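Local coordinates for protein octenoyl-CoA reductase/carboxylase (Streptomyces sp., PDB 4A10) that probably acts as an NADP-dependent reductase and carboxylase of octenoyl-CoA, working as a homotetramer of the medium-chain dehydrogenase/reductase type, at residues B[43-48]-B[396-401]. Sequence-based numbering, arbitrary orientation.
Sequences DKDVRK and ACRVVQ
With CG anti to the backbone N (chi1 -176°) and a bend at chi2 (66°), R398 leaves helix 393-401 and meets D43 end-on, while Q401, fully extended, lays its amide against the backbone of 44-46. The carboxylate of D43 is nearly coplanar with the R398 guanidinium: NH2 of R398 reaches the syn lone pair of D43 OD2 at 2.8 Å, and NH1 reaches OD1 at 3.3 Å. D45 instead stacks its carboxylate over one face of that guanidinium, so the D45–R398 ion pair is one of charge alone. The same D45 is the N-cap of helix 46-49; its OD1 takes R47 N and, at 2.8 Å, R47 NE, while R47 NH2 reaches OD2. R47 lies with one guanidinium face on R398 CG; its NH2 comes within 3.3 Å of R398 NE, two donors that cannot bond. One turn on, Q401 NE2 donates to K44 O (2.8 Å, nearly straight at 170°), and Q401 OE1 accepts V46 N at 3.2 Å and R398 NH1 at 2.7 Å from opposite faces of the amide. V46 CG1 packs on C397 CB and SG, with V79 and A82 of helix 76-83 continuing the apolar layer. Were R398 an alanine, D43 would probably lose its cationic mate and Q401 OE1 one of its two donors. The two carboxylates probably offset the like charges of R47 and R398, so a network of alternating charge joins the short helix 46-49 to helix 393-401, whose last residue, Q401, has its side chain about 7 Å from that of the NADP-binding S403.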
loop_
_atom_site.group_PDB
_atom_site.type_symbol
_atom_site.label_atom_id
_atom_site.label_comp_id
_atom_site.label_asym_id
_atom_site.label_seq_id
_atom_site.Cartn_x
_atom_site.Cartn_y
_atom_site.Cartn_z
ATOM N N ASP B 43 -12.409 -44.373 -2.170
ATOM C CA ASP B 43 -12.165 -43.798 -0.830
ATOM C C ASP B 43 -10.817 -44.210 -0.226
ATOM O O ASP B 43 -10.672 -45.297 0.362
ATOM C CB ASP B 43 -13.317 -44.081 0.150
ATOM C CG ASP B 43 -13.067 -43.502 1.562
ATOM O OD1 ASP B 43 -12.287 -42.520 1.709
ATOM O OD2 ASP B 43 -13.660 -44.035 2.531
ATOM N N LYS B 44 -9.859 -43.296 -0.365
ATOM C CA LYS B 44 -8.500 -43.454 0.118
ATOM C C LYS B 44 -8.461 -43.275 1.628
ATOM O O LYS B 44 -8.147 -42.186 2.137
ATOM C CB LYS B 44 -7.597 -42.431 -0.578
ATOM C CG LYS B 44 -7.582 -42.569 -2.092
ATOM C CD LYS B 44 -7.304 -41.242 -2.787
ATOM C CE LYS B 44 -6.854 -41.445 -4.228
ATOM N NZ LYS B 44 -7.776 -42.314 -5.002
ATOM N N ASP B 45 -8.790 -44.351 2.340
ATOM C CA ASP B 45 -8.862 -44.332 3.801
ATOM C C ASP B 45 -7.464 -44.083 4.368
ATOM O O ASP B 45 -6.551 -44.893 4.210
ATOM C CB ASP B 45 -9.489 -45.631 4.331
ATOM C CG ASP B 45 -9.723 -45.636 5.856
ATOM O OD1 ASP B 45 -9.198 -44.773 6.604
ATOM O OD2 ASP B 45 -10.442 -46.556 6.312
ATOM N N VAL B 46 -7.333 -42.940 5.027
ATOM C CA VAL B 46 -6.080 -42.440 5.567
ATOM C C VAL B 46 -5.418 -43.381 6.595
ATOM O O VAL B 46 -4.185 -43.427 6.721
ATOM C CB VAL B 46 -6.334 -41.012 6.104
ATOM C CG1 VAL B 46 -5.936 -40.850 7.552
ATOM C CG2 VAL B 46 -5.703 -39.991 5.196
ATOM N N ARG B 47 -6.249 -44.161 7.281
ATOM C CA ARG B 47 -5.799 -45.174 8.242
ATOM C C ARG B 47 -5.091 -46.374 7.585
ATOM O O ARG B 47 -4.399 -47.134 8.262
ATOM C CB ARG B 47 -6.982 -45.657 9.099
ATOM C CG ARG B 47 -7.699 -44.533 9.860
ATOM C CD ARG B 47 -9.095 -44.922 10.347
ATOM N NE ARG B 47 -9.995 -45.271 9.242
ATOM C CZ ARG B 47 -11.282 -45.580 9.378
ATOM N NH1 ARG B 47 -11.859 -45.568 10.577
ATOM N NH2 ARG B 47 -12.000 -45.892 8.305
ATOM N N LYS B 48 -5.248 -46.541 6.275
ATOM C CA LYS B 48 -4.576 -47.645 5.581
ATOM C C LYS B 48 -3.098 -47.386 5.334
ATOM O O LYS B 48 -2.296 -48.328 5.370
ATOM C CB LYS B 48 -5.259 -47.979 4.253
ATOM C CG LYS B 48 -6.727 -48.353 4.396
ATOM C CD LYS B 48 -7.234 -49.116 3.169
ATOM C CE LYS B 48 -8.638 -49.626 3.408
ATOM N NZ LYS B 48 -8.766 -50.162 4.795
ATOM N N ALA B 396 -7.601 -39.699 14.313
ATOM C CA ALA B 396 -7.796 -38.244 14.300
ATOM C C ALA B 396 -7.699 -37.698 12.870
ATOM O O ALA B 396 -8.476 -36.838 12.479
ATOM C CB ALA B 396 -6.784 -37.552 15.215
ATOM N N CYS B 397 -6.743 -38.207 12.096
ATOM C CA CYS B 397 -6.648 -37.895 10.671
ATOM C C CYS B 397 -7.905 -38.265 9.865
ATOM O O CYS B 397 -8.338 -37.509 8.996
ATOM C CB CYS B 397 -5.443 -38.589 10.071
ATOM S SG CYS B 397 -4.874 -37.807 8.569
ATOM N N ARG B 398 -8.474 -39.435 10.146
ATOM C CA ARG B 398 -9.702 -39.898 9.477
ATOM C C ARG B 398 -10.909 -39.013 9.781
ATOM O O ARG B 398 -11.674 -38.673 8.886
ATOM C CB ARG B 398 -10.011 -41.353 9.869
ATOM C CG ARG B 398 -11.211 -41.960 9.165
ATOM C CD ARG B 398 -10.982 -42.126 7.675
ATOM N NE ARG B 398 -12.096 -42.827 7.031
ATOM C CZ ARG B 398 -12.303 -42.879 5.719
ATOM N NH1 ARG B 398 -11.477 -42.269 4.889
ATOM N NH2 ARG B 398 -13.350 -43.538 5.234
ATOM N N VAL B 399 -11.062 -38.665 11.052
ATOM C CA VAL B 399 -12.063 -37.710 11.502
ATOM C C VAL B 399 -11.979 -36.369 10.734
ATOM O O VAL B 399 -12.999 -35.881 10.239
ATOM C CB VAL B 399 -11.966 -37.525 13.038
ATOM C CG1 VAL B 399 -12.638 -36.224 13.504
ATOM C CG2 VAL B 399 -12.589 -38.731 13.742
ATOM N N VAL B 400 -10.782 -35.788 10.607
ATOM C CA VAL B 400 -10.625 -34.619 9.723
ATOM C C VAL B 400 -10.910 -34.961 8.239
ATOM O O VAL B 400 -11.578 -34.184 7.550
ATOM C CB VAL B 400 -9.243 -33.919 9.867
ATOM C CG1 VAL B 400 -9.075 -32.801 8.835
ATOM C CG2 VAL B 400 -9.092 -33.352 11.259
ATOM N N GLN B 401 -10.432 -36.117 7.763
ATOM C CA GLN B 401 -10.668 -36.512 6.367
ATOM C C GLN B 401 -12.172 -36.596 6.012
ATOM O O GLN B 401 -12.572 -36.275 4.894
ATOM C CB GLN B 401 -9.982 -37.847 6.027
ATOM C CG GLN B 401 -10.152 -38.257 4.544
ATOM C CD GLN B 401 -9.516 -39.595 4.205
ATOM O OE1 GLN B 401 -9.438 -40.497 5.041
ATOM N NE2 GLN B 401 -9.059 -39.728 2.973
#